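Local coordinates for protein MlnD (Bacillus methylotrophicus, PDB 5IL5) that forms the dehydratase domain of a trans-AT polyketide synthase of macrolactin assembly, probably removing water from beta-hydroxyacyl chains held on a carrier protein, at residues Asn88-Leu93 with Leu140-Gly145; Cys243-His248 with Ile278-Ser283. All blocks are in the same frame, centred on the assembly; numbering follows the deposited sequence.

Overall arrangement
Four neighbouring strands carry both contacts, in the order 134-140, 92-98, 239-245 and 278-286, each antiparallel to the next. Contact 1 joins the first two at one end and comes first along the chain; contact 2, which follows it in series, joins the last two. Their centres lie about 12 Å apart, on the same side of the chain's centre. Between them runs the seam where strand 92-98 pairs with strand 239-245: Leu93 O lies 2.7 Å from Cys243 N, a probable hydrogen bond. Contact 1 falls in the predicted N-terminal hotdog region and contact 2 in the C-terminal one, so together they flank the junction of the double hotdog fold of polyketide synthase dehydratases.

Contact 1 (Asn88-Leu93 with Leu140-Gly145); sequences NPIIKL and LELEGG
Lys92 NZ has three partners, all beyond the two segments: a hydrogen bond with Thr244 OG1, a cation-pi contact of its ammonium with Tyr147, and a long, weak ion pair with Glu242 OE1. Between the segments there is a single hydrogen bond, from Glu141 N to Lys92 O at 3.0 Å. The bond is nearly straight, 166° at the hydrogen, and the donor lies almost on the C=O axis. It lies next to the antiparallel non-hydrogen-bonded pair Leu93 and Leu140, where strands 92-98 and 134-140 meet.

On the buried side, Leu93 and Leu140 lie alongside each other and point the same way, each with CG anti to its carbonyl carbon, so that Leu93 CD2 and Leu140 CD2 meet branch to branch at 3.5 Å. Ile90 crosses Leu140 obliquely, its CG2 coming 4.1 Å from Leu140 CD2. Its other branch reaches further along the opposite chain: Ile90 CD1 settles 4.0 Å from Leu142 CD2. Branched aliphatic residues suit this place because Leu93 packs on helix 74-86 and, with Leu140, on Tyr124 of strand 122-128.

Polar residues occupy the partly exposed other side. The Lys92 chain leaves with CG anti to the backbone N (chi1 -155°) and runs extended until it bends at the last torsion, passing obliquely across Glu141. Its aliphatic part touches the carboxylate, with Lys92 CD 3.5 Å from Glu141 OE1, while Lys92 NZ stays 5.8 Å from Glu141 OE1. That is no salt bridge, although the opposite charge may still favour the ammonium. A long lysine therefore fits here: its stem lies along Glu141 and its tip reaches the next strand.

The end of an antiparallel strand pair, apolar on its helix-facing side and polar on the other, belongs here to the predicted N-terminal hotdog fold, where a sheet wraps a central helix.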
# COMPACT_ATOMS: atom_id res chain seq x y z
N ASN A 88 9.17 12.69 -2.06
CA ASN A 88 10.36 13.47 -1.75
C ASN A 88 10.60 13.45 -0.26
O ASN A 88 9.68 13.18 0.52
CB ASN A 88 10.19 14.91 -2.26
CG ASN A 88 10.14 14.98 -3.76
OD1 ASN A 88 9.17 15.46 -4.35
ND2 ASN A 88 11.20 14.50 -4.40
N PRO A 89 11.81 13.76 0.19
CA PRO A 89 12.08 13.80 1.62
C PRO A 89 11.16 14.78 2.34
O PRO A 89 10.61 15.71 1.74
CB PRO A 89 13.54 14.25 1.71
CG PRO A 89 14.13 13.89 0.40
CD PRO A 89 13.03 14.01 -0.61
N ILE A 90 10.99 14.54 3.63
CA ILE A 90 10.29 15.47 4.51
C ILE A 90 11.34 16.18 5.35
O ILE A 90 12.06 15.54 6.12
CB ILE A 90 9.26 14.75 5.39
CG1 ILE A 90 8.15 14.14 4.52
CG2 ILE A 90 8.65 15.71 6.42
CD1 ILE A 90 7.36 15.13 3.68
N ILE A 91 11.42 17.50 5.20
CA ILE A 91 12.41 18.30 5.92
C ILE A 91 11.80 19.00 7.12
O ILE A 91 12.43 19.08 8.17
CB ILE A 91 13.06 19.32 4.97
CG1 ILE A 91 13.78 18.63 3.80
CG2 ILE A 91 14.06 20.18 5.73
CD1 ILE A 91 14.85 17.63 4.23
N LYS A 92 10.58 19.51 6.99
CA LYS A 92 10.03 20.38 8.00
C LYS A 92 8.61 19.93 8.32
O LYS A 92 7.81 19.71 7.41
CB LYS A 92 10.04 21.84 7.53
CG LYS A 92 10.06 22.88 8.64
CD LYS A 92 10.26 24.28 8.06
CE LYS A 92 10.33 25.36 9.13
NZ LYS A 92 11.69 25.49 9.74
N LEU A 93 8.32 19.81 9.60
CA LEU A 93 6.98 19.52 10.08
C LEU A 93 6.57 20.69 10.96
O LEU A 93 7.39 21.20 11.73
CB LEU A 93 6.92 18.20 10.86
CG LEU A 93 7.41 17.00 10.05
CD1 LEU A 93 8.91 16.81 10.24
CD2 LEU A 93 6.65 15.72 10.36
N LEU A 140 2.94 18.85 7.07
CA LEU A 140 4.14 18.48 6.35
C LEU A 140 4.43 19.54 5.30
O LEU A 140 3.53 19.95 4.56
CB LEU A 140 3.99 17.11 5.69
CG LEU A 140 3.54 16.01 6.64
CD1 LEU A 140 2.90 14.86 5.88
CD2 LEU A 140 4.73 15.53 7.44
N GLU A 141 5.67 20.01 5.27
CA GLU A 141 6.11 20.89 4.20
C GLU A 141 6.49 20.02 3.01
O GLU A 141 7.35 19.14 3.13
CB GLU A 141 7.29 21.74 4.65
CG GLU A 141 7.99 22.43 3.49
CD GLU A 141 8.53 23.80 3.84
OE1 GLU A 141 8.56 24.14 5.05
OE2 GLU A 141 8.91 24.53 2.90
N LEU A 142 5.86 20.26 1.86
CA LEU A 142 6.11 19.47 0.67
C LEU A 142 6.98 20.18 -0.36
O LEU A 142 7.59 19.50 -1.19
CB LEU A 142 4.79 19.05 0.02
CG LEU A 142 3.86 18.22 0.90
CD1 LEU A 142 2.72 17.67 0.07
CD2 LEU A 142 4.63 17.10 1.60
N GLU A 143 7.05 21.50 -0.33
CA GLU A 143 7.94 22.23 -1.22
C GLU A 143 9.29 22.29 -0.52
O GLU A 143 9.55 23.17 0.30
CB GLU A 143 7.38 23.60 -1.54
CG GLU A 143 5.91 23.58 -2.01
CD GLU A 143 5.76 23.12 -3.45
OE1 GLU A 143 5.58 23.98 -4.34
OE2 GLU A 143 5.81 21.90 -3.69
N GLY A 144 10.14 21.32 -0.83
CA GLY A 144 11.44 21.20 -0.21
C GLY A 144 12.34 22.39 -0.49
O GLY A 144 12.52 22.79 -1.64
N GLY A 145 12.90 22.95 0.57
CA GLY A 145 13.79 24.09 0.44
C GLY A 145 15.02 23.88 1.29
O GLY A 145 14.93 23.40 2.42

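Contact 2 (Cys243-His248 with Ile278-Ser283); sequences CTIFDH and ILMELS
Leu279 O accepts two backbone N-H groups: Phe246 N at 2.8 Å, from above the carbonyl plane, and Asp247 N at 3.1 Å, in plane on a lone pair. This fork closes the end of an antiparallel pair in which Thr244 and Glu281 exchange two hydrogen bonds, Thr244 N to Glu281 O (3.0 Å) and Glu281 N to Thr244 O (2.9 Å).

Beyond the fork, Phe246 turns its ring edge to Glu281, with CE2 3.8 Å from Glu281 CB; ring and carboxylate are nearly coplanar, 21° apart. Ile278 CG2 touches the same ring atom, Phe246 CE2, at 4.0 Å. A flat ring suits the place because it takes Glu281 CB at its edge and Thr244 CG2 over one face, offset toward the rim. On the sheet face that carries Cys243, Ile245, Met280 and Leu282, Cys243 SG meets Leu282 CD1 at 4.1 Å, and this side packs on Ile75 of helix 74-86 and Ile218 of helix 215-229.

Asp247 lays its CB along Leu279 CD2; its OD2 bonds Thr250 OG1 and its OD1 Glu249 N, tying the side chain to the following loop. Leu279 and Met280 both face Val271, forming a classic beta bulge in an antiparallel strand of the predicted C-terminal hotdog fold.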
# COMPACT_ATOMS: atom_id res chain seq x y z
N CYS A 243 9.35 21.56 13.50
CA CYS A 243 10.37 20.51 13.56
C CYS A 243 11.07 20.46 12.21
O CYS A 243 10.47 20.09 11.20
CB CYS A 243 9.77 19.16 13.90
SG CYS A 243 11.00 17.86 13.89
N THR A 244 12.36 20.79 12.20
CA THR A 244 13.17 20.84 10.99
C THR A 244 14.30 19.84 11.11
O THR A 244 14.95 19.75 12.16
CB THR A 244 13.73 22.25 10.77
OG1 THR A 244 12.68 23.22 10.95
CG2 THR A 244 14.35 22.40 9.39
N ILE A 245 14.55 19.10 10.04
CA ILE A 245 15.58 18.07 10.00
C ILE A 245 16.61 18.53 8.98
O ILE A 245 16.42 18.36 7.77
CB ILE A 245 15.02 16.69 9.63
CG1 ILE A 245 13.82 16.33 10.51
CG2 ILE A 245 16.08 15.61 9.78
CD1 ILE A 245 12.84 15.46 9.79
N PHE A 246 17.71 19.11 9.47
CA PHE A 246 18.72 19.67 8.58
C PHE A 246 19.68 18.60 8.06
O PHE A 246 20.16 18.69 6.93
CB PHE A 246 19.51 20.75 9.32
CG PHE A 246 18.67 21.88 9.81
CD1 PHE A 246 18.36 22.94 8.98
CD2 PHE A 246 18.19 21.88 11.11
CE1 PHE A 246 17.59 23.98 9.44
CE2 PHE A 246 17.41 22.92 11.57
CZ PHE A 246 17.12 23.98 10.73
N ASP A 247 19.96 17.59 8.88
CA ASP A 247 21.02 16.64 8.57
C ASP A 247 20.76 15.39 9.40
O ASP A 247 20.88 15.42 10.62
CB ASP A 247 22.39 17.23 8.87
CG ASP A 247 23.53 16.33 8.44
OD1 ASP A 247 23.27 15.13 8.16
OD2 ASP A 247 24.68 16.81 8.37
N HIS A 248 20.40 14.30 8.72
CA HIS A 248 20.14 13.03 9.38
C HIS A 248 21.24 12.01 9.16
O HIS A 248 21.12 10.88 9.65
CB HIS A 248 18.81 12.46 8.89
CG HIS A 248 18.79 12.21 7.42
ND1 HIS A 248 19.49 11.17 6.83
CD2 HIS A 248 18.18 12.87 6.41
CE1 HIS A 248 19.29 11.20 5.53
NE2 HIS A 248 18.50 12.21 5.24
N ILE A 278 23.83 22.34 14.12
CA ILE A 278 22.46 21.92 14.37
C ILE A 278 22.02 20.92 13.30
O ILE A 278 22.01 21.22 12.10
CB ILE A 278 21.51 23.13 14.41
CG1 ILE A 278 21.90 24.05 15.58
CG2 ILE A 278 20.07 22.67 14.56
CD1 ILE A 278 21.21 25.42 15.58
N LEU A 279 21.62 19.73 13.75
CA LEU A 279 21.14 18.67 12.87
C LEU A 279 19.63 18.62 12.80
O LEU A 279 19.07 18.19 11.79
CB LEU A 279 21.65 17.30 13.34
CG LEU A 279 23.15 17.17 13.64
CD1 LEU A 279 23.48 15.84 14.31
CD2 LEU A 279 23.93 17.30 12.35
N MET A 280 18.95 19.02 13.88
CA MET A 280 17.50 19.01 13.95
C MET A 280 17.07 20.01 15.01
O MET A 280 17.73 20.15 16.05
CB MET A 280 16.97 17.60 14.29
CG MET A 280 15.46 17.50 14.40
SD MET A 280 14.91 15.79 14.61
CE MET A 280 15.48 15.47 16.27
N GLU A 281 15.98 20.72 14.74
CA GLU A 281 15.47 21.77 15.61
C GLU A 281 14.02 21.46 15.95
O GLU A 281 13.23 21.17 15.04
CB GLU A 281 15.58 23.15 14.93
CG GLU A 281 15.02 24.31 15.75
CD GLU A 281 15.02 25.62 14.99
OE1 GLU A 281 15.33 25.60 13.77
OE2 GLU A 281 14.69 26.66 15.60
N LEU A 282 13.67 21.53 17.23
CA LEU A 282 12.27 21.55 17.65
C LEU A 282 12.00 22.86 18.37
O LEU A 282 12.49 23.08 19.49
CB LEU A 282 11.91 20.37 18.56
CG LEU A 282 11.56 19.07 17.84
CD1 LEU A 282 12.83 18.33 17.49
CD2 LEU A 282 10.62 18.24 18.69
N SER A 283 11.19 23.70 17.75
CA SER A 283 10.88 25.02 18.27
C SER A 283 9.50 25.03 18.91
O SER A 283 8.58 24.32 18.49
CB SER A 283 10.95 26.05 17.14
OG SER A 283 10.90 27.37 17.65